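Local coordinates for uncharacterized protein Af_0446 (Archaeoglobus fulgidus DSM 4304, PDB 3BUT) that is of unknown function but probably binds lipid, as a beta-sandwich or barrel protein of the water stress and hypersensitive response (LEA_2) family, at residues 73-77 and 78-82. The protein carries 4 engineered substitutions. Numbering follows the deposited sequence. Where two conformers were deposited one is given.
Engineered in segment 78-82: Leu-80 (natural residue Ile).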
loop_
_atom_site.group_PDB
_atom_site.type_symbol
_atom_site.label_atom_id
_atom_site.label_comp_id
_atom_site.label_asym_id
_atom_site.label_seq_id
_atom_site.Cartn_x
_atom_site.Cartn_y
_atom_site.Cartn_z
ATOM N N LEU A 73 -12.724 -12.564 -0.645
ATOM C CA LEU A 73 -12.354 -11.651 -1.713
ATOM C C LEU A 73 -10.845 -11.571 -1.786
ATOM O O LEU A 73 -10.210 -11.023 -0.888
ATOM C CB LEU A 73 -12.947 -10.263 -1.459
ATOM C CG LEU A 73 -14.355 -10.164 -0.860
ATOM C CD1 LEU A 73 -14.655 -8.736 -0.448
ATOM C CD2 LEU A 73 -15.416 -10.675 -1.818
ATOM N N ARG A 74 -10.273 -12.120 -2.854
ATOM C CA ARG A 74 -8.823 -12.186 -3.000
ATOM C C ARG A 74 -8.283 -11.161 -3.989
ATOM O O ARG A 74 -8.825 -10.987 -5.075
ATOM C CB ARG A 74 -8.374 -13.594 -3.397
ATOM C CG ARG A 74 -8.616 -14.652 -2.324
ATOM C CD ARG A 74 -8.396 -16.057 -2.871
ATOM N NE ARG A 74 -9.086 -17.067 -2.072
ATOM C CZ ARG A 74 -10.357 -17.429 -2.241
ATOM N NH1 ARG A 74 -10.889 -18.356 -1.455
ATOM N NH2 ARG A 74 -11.104 -16.864 -3.185
ATOM N N LEU A 75 -7.202 -10.496 -3.594
ATOM C CA LEU A 75 -6.543 -9.504 -4.431
ATOM C C LEU A 75 -5.176 -10.001 -4.875
ATOM O O LEU A 75 -4.294 -10.237 -4.049
ATOM C CB LEU A 75 -6.378 -8.175 -3.687
ATOM C CG LEU A 75 -7.601 -7.412 -3.188
ATOM C CD1 LEU A 75 -7.903 -7.772 -1.757
ATOM C CD2 LEU A 75 -7.313 -5.936 -3.287
ATOM N N ASN A 76 -5.022 -10.164 -6.185
ATOM C CA ASN A 76 -3.723 -10.396 -6.803
ATOM C C ASN A 76 -2.916 -9.099 -6.713
ATOM O O ASN A 76 -3.371 -8.045 -7.174
ATOM C CB ASN A 76 -3.914 -10.845 -8.260
ATOM C CG ASN A 76 -2.601 -10.967 -9.029
ATOM O OD1 ASN A 76 -2.448 -10.378 -10.098
ATOM N ND2 ASN A 76 -1.657 -11.738 -8.492
ATOM N N ASN A 77 -1.728 -9.180 -6.123
ATOM C CA ASN A 77 -0.924 -7.995 -5.854
ATOM C C ASN A 77 -0.339 -7.323 -7.091
ATOM O O ASN A 77 -0.013 -6.135 -7.070
ATOM C CB ASN A 77 0.190 -8.317 -4.856
ATOM C CG ASN A 77 -0.329 -8.999 -3.604
ATOM O OD1 ASN A 77 -1.322 -8.569 -3.016
ATOM N ND2 ASN A 77 0.340 -10.068 -3.191
ATOM N N SER A 78 -0.208 -8.090 -8.169
ATOM C CA SER A 78 0.294 -7.556 -9.442
ATOM C C SER A 78 -0.628 -6.469 -10.017
ATOM O O SER A 78 -0.161 -5.488 -10.602
ATOM C CB SER A 78 0.493 -8.682 -10.459
ATOM O OG SER A 78 1.036 -8.185 -11.668
ATOM N N PHE A 79 -1.935 -6.655 -9.845
ATOM C CA PHE A 79 -2.917 -5.624 -10.164
ATOM C C PHE A 79 -2.952 -4.527 -9.094
ATOM O O PHE A 79 -3.367 -3.403 -9.375
ATOM C CB PHE A 79 -4.310 -6.235 -10.333
ATOM C CG PHE A 79 -4.753 -6.379 -11.766
ATOM C CD1 PHE A 79 -4.975 -5.253 -12.560
ATOM C CD2 PHE A 79 -4.978 -7.637 -12.314
ATOM C CE1 PHE A 79 -5.397 -5.380 -13.882
ATOM C CE2 PHE A 79 -5.400 -7.775 -13.637
ATOM C CZ PHE A 79 -5.609 -6.644 -14.422
ATOM N N LEU A 80 -2.526 -4.856 -7.874
ATOM C CA LEU A 80 -2.447 -3.871 -6.794
ATOM C C LEU A 80 -1.270 -2.928 -6.954
ATOM O O LEU A 80 -1.324 -1.798 -6.477
ATOM C CB LEU A 80 -2.375 -4.541 -5.426
ATOM C CG LEU A 80 -3.640 -4.585 -4.575
ATOM C CD1 LEU A 80 -3.483 -5.639 -3.498
ATOM C CD2 LEU A 80 -3.913 -3.220 -3.957
ATOM N N ARG A 81 -0.218 -3.388 -7.632
ATOM C CA ARG A 81 0.975 -2.564 -7.871
ATOM C C ARG A 81 0.764 -1.480 -8.932
ATOM O O ARG A 81 1.567 -0.543 -9.034
ATOM C CB ARG A 81 2.181 -3.425 -8.257
ATOM C CG ARG A 81 2.785 -4.239 -7.121
ATOM C CD ARG A 81 4.001 -5.052 -7.584
ATOM N NE ARG A 81 3.694 -5.998 -8.662
ATOM C CZ ARG A 81 4.078 -5.859 -9.931
ATOM N NH1 ARG A 81 4.794 -4.807 -10.310
ATOM N NH2 ARG A 81 3.743 -6.776 -10.828
ATOM N N GLU A 82 -0.287 -1.609 -9.735
ATOM C CA GLU A 82 -0.593 -0.561 -10.700
ATOM C C GLU A 82 -1.653 0.398 -10.172
ATOM O O GLU A 82 -1.945 1.411 -10.798
ATOM C CB GLU A 82 -0.933 -1.120 -12.088
ATOM C CG GLU A 82 -2.070 -2.119 -12.146
ATOM C CD GLU A 82 -2.369 -2.571 -13.564
ATOM O OE1 GLU A 82 -1.412 -2.885 -14.307
ATOM O OE2 GLU A 82 -3.563 -2.618 -13.931
#
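Asn-76 and Asn-77 turn their carbonyls onto the backbone N-H groups of Phe-79, Leu-80 and Arg-81, where strand 66-76 runs straight into the short helix 77-80, within the two-sheet antiparallel beta fold of this LEA_2 (E-set clan) protein. Asn-76 O receives two weak, bent bonds, from Phe-79 N at 3.3 Å and Leu-80 N at 3.4 Å. The shortest link joins Arg-81 N to Asn-77 O at 2.8 Å, an i to i+4 bond of the helical turn.

Leu-75, whose apolar side chain suits its buried place between the sheets, packs on Ile-43, and its CD2 lies 3.8 Å from CD1 of the engineered Leu-80. The two leucines cross at a slant, and Leu-80 also touches Met-45. In one of two modelled positions of the Asn-77 side chain, OD1 lies 3.7 Å from Leu-80 CD1 and has a weak hydrogen bond with Thr-18 OG1.

Asn-76 and Ser-78 are exposed, as befits polar residues; with Asn-76 CG anti to its backbone N (chi1 174°), OD1 makes a van der Waals contact with Ser-78 CB at 3.4 Å. Arg-81 runs its aliphatic part past the Asn-77 carbonyl and packs on Asn-77 of the second subunit. Bent at chi3 (-59°), its chain returns toward the helix start, where Arg-81 NH2 makes a weak 3.2 Å hydrogen bond to Ser-78 OG.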